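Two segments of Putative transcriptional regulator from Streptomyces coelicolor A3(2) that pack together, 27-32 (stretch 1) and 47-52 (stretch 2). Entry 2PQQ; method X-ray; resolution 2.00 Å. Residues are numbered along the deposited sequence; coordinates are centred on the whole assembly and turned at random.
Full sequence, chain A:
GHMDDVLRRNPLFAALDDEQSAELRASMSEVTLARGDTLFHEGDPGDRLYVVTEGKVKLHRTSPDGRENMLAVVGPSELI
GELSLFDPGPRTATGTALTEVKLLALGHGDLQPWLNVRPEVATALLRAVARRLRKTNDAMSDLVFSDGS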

# COMPACT_ATOMS: atom_id res chain seq x y z
N SER A 27 -9.41 -7.33 -31.99
CA SER A 27 -9.22 -8.54 -31.17
C SER A 27 -10.31 -8.77 -30.16
O SER A 27 -10.48 -9.89 -29.67
N MSE A 28 -11.08 -7.72 -29.85
CA MSE A 28 -12.06 -7.79 -28.77
C MSE A 28 -13.42 -8.32 -29.22
O MSE A 28 -13.76 -8.28 -30.41
N SER A 29 -14.19 -8.84 -28.27
CA SER A 29 -15.55 -9.26 -28.54
C SER A 29 -16.59 -8.39 -27.83
O SER A 29 -16.34 -7.87 -26.72
N GLU A 30 -17.72 -8.20 -28.50
CA GLU A 30 -18.82 -7.39 -27.99
C GLU A 30 -19.63 -8.23 -27.01
O GLU A 30 -19.89 -9.40 -27.26
N VAL A 31 -19.99 -7.64 -25.88
CA VAL A 31 -20.88 -8.26 -24.90
C VAL A 31 -22.01 -7.24 -24.62
O VAL A 31 -21.76 -6.05 -24.53
N THR A 32 -23.26 -7.70 -24.54
CA THR A 32 -24.35 -6.81 -24.14
C THR A 32 -25.20 -7.47 -23.06
O THR A 32 -25.56 -8.64 -23.15
N ASP A 47 -10.70 -14.67 -16.87
CA ASP A 47 -9.51 -14.56 -17.73
C ASP A 47 -9.73 -13.52 -18.81
O ASP A 47 -9.08 -13.56 -19.86
N ARG A 48 -10.65 -12.58 -18.54
CA ARG A 48 -11.03 -11.53 -19.48
C ARG A 48 -10.99 -10.19 -18.80
O ARG A 48 -11.39 -10.08 -17.64
N LEU A 49 -10.58 -9.20 -19.53
CA LEU A 49 -10.71 -7.80 -19.22
C LEU A 49 -11.88 -7.25 -20.00
O LEU A 49 -12.13 -7.71 -21.06
N TYR A 50 -12.59 -6.28 -19.45
CA TYR A 50 -13.69 -5.63 -20.18
C TYR A 50 -13.46 -4.13 -20.15
O TYR A 50 -12.90 -3.60 -19.19
N VAL A 51 -13.91 -3.42 -21.16
CA VAL A 51 -14.02 -1.98 -21.12
C VAL A 51 -15.49 -1.72 -21.32
O VAL A 51 -16.05 -2.20 -22.24
N VAL A 52 -16.11 -1.06 -20.35
CA VAL A 52 -17.53 -0.74 -20.50
C VAL A 52 -17.64 0.36 -21.57
O VAL A 52 -16.96 1.39 -21.47

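Side-chain packing between strand 29-32, with the preceding Met28, and strand 48-52. The strand axes come no closer than 9.2 Å and their directions differ by 66°, so side chains rather than backbone bridge the gap, burying 212 Å² in all. Apolar contacts: Met28, modelled as selenomethionine, points toward stretch 2 with chi1 m and chi2 t, while chi3 lies between wells at 110°. This conformation brings its terminal methyl to two buried residues, with Met28 CE 3.9 Å from Leu49 CD2 and 4.1 Å from Val51 CG2. Leu49 (t, t) leaves its backbone sideways, but its end comes nearer; Val51 (t) also points sideways. Val31 (t), directed toward stretch 2, sets CG2 near the plane of the Tyr50 ring, at its edge, with Val31 CG2 to Tyr50 CE1 4.3 Å; Tyr50 has chi1 m. Polar and mixed contacts: Arg48 (chi1 m, chi2 t, chi3 130°) points toward stretch 1 and reaches Ser29 and Val31 with its guanidinium. Arg48 NH2 donates a weak hydrogen bond to Ser29 OG, long at 3.4 Å and bent to 123° at the hydrogen. Val31 CG2 lies 4.0 Å from Arg48 NH1, so this methyl touches both the guanidinium and the tyrosine ring. Glu30 points away and makes no contact across the stretches.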

# COMPACT_ATOMS: atom_id res chain seq x y z
CB SER A 27 -7.88 -8.47 -30.46
OG SER A 27 -6.86 -8.63 -31.42
CB MSE A 28 -12.23 -6.42 -28.10
CG MSE A 28 -10.96 -5.97 -27.37
SE MSE A 28 -11.06 -4.11 -26.75
CE MSE A 28 -11.18 -4.52 -24.84
CB SER A 29 -15.75 -10.75 -28.25
OG SER A 29 -14.93 -11.17 -27.18
CB GLU A 30 -19.75 -6.97 -29.14
CG GLU A 30 -19.62 -5.53 -29.58
CD GLU A 30 -20.46 -4.60 -28.72
OE1 GLU A 30 -20.02 -4.28 -27.58
OE2 GLU A 30 -21.57 -4.20 -29.18
CB VAL A 31 -20.10 -8.64 -23.60
CG1 VAL A 31 -21.02 -9.21 -22.55
CG2 VAL A 31 -18.98 -9.65 -23.90
CB THR A 32 -25.19 -6.28 -25.37
OG1 THR A 32 -26.47 -5.77 -24.94
CG2 THR A 32 -25.41 -7.38 -26.38
CB ASP A 47 -9.09 -15.94 -18.32
CG ASP A 47 -9.96 -16.39 -19.52
OD1 ASP A 47 -11.18 -16.10 -19.54
OD2 ASP A 47 -9.42 -17.03 -20.45
CB ARG A 48 -12.48 -11.70 -19.95
CG ARG A 48 -12.74 -12.76 -20.95
CD ARG A 48 -14.24 -12.84 -21.19
NE ARG A 48 -14.57 -12.83 -22.61
CZ ARG A 48 -15.81 -12.75 -23.11
NH1 ARG A 48 -16.86 -12.68 -22.29
NH2 ARG A 48 -16.00 -12.74 -24.42
CB LEU A 49 -9.44 -7.15 -19.69
CG LEU A 49 -9.26 -5.71 -20.05
CD1 LEU A 49 -7.81 -5.41 -20.07
CD2 LEU A 49 -9.86 -5.39 -21.32
CB TYR A 50 -15.06 -5.92 -19.54
CG TYR A 50 -15.46 -7.37 -19.41
CD1 TYR A 50 -16.30 -7.98 -20.36
CD2 TYR A 50 -15.04 -8.14 -18.32
CE1 TYR A 50 -16.65 -9.35 -20.25
CE2 TYR A 50 -15.40 -9.50 -18.19
CZ TYR A 50 -16.19 -10.09 -19.15
OH TYR A 50 -16.57 -11.42 -18.98
CB VAL A 51 -13.21 -1.34 -22.25
CG1 VAL A 51 -13.48 0.10 -22.35
CG2 VAL A 51 -11.74 -1.58 -22.06
CB VAL A 52 -18.16 -0.23 -19.16
CG1 VAL A 52 -19.57 0.31 -19.38
CG2 VAL A 52 -18.20 -1.33 -18.14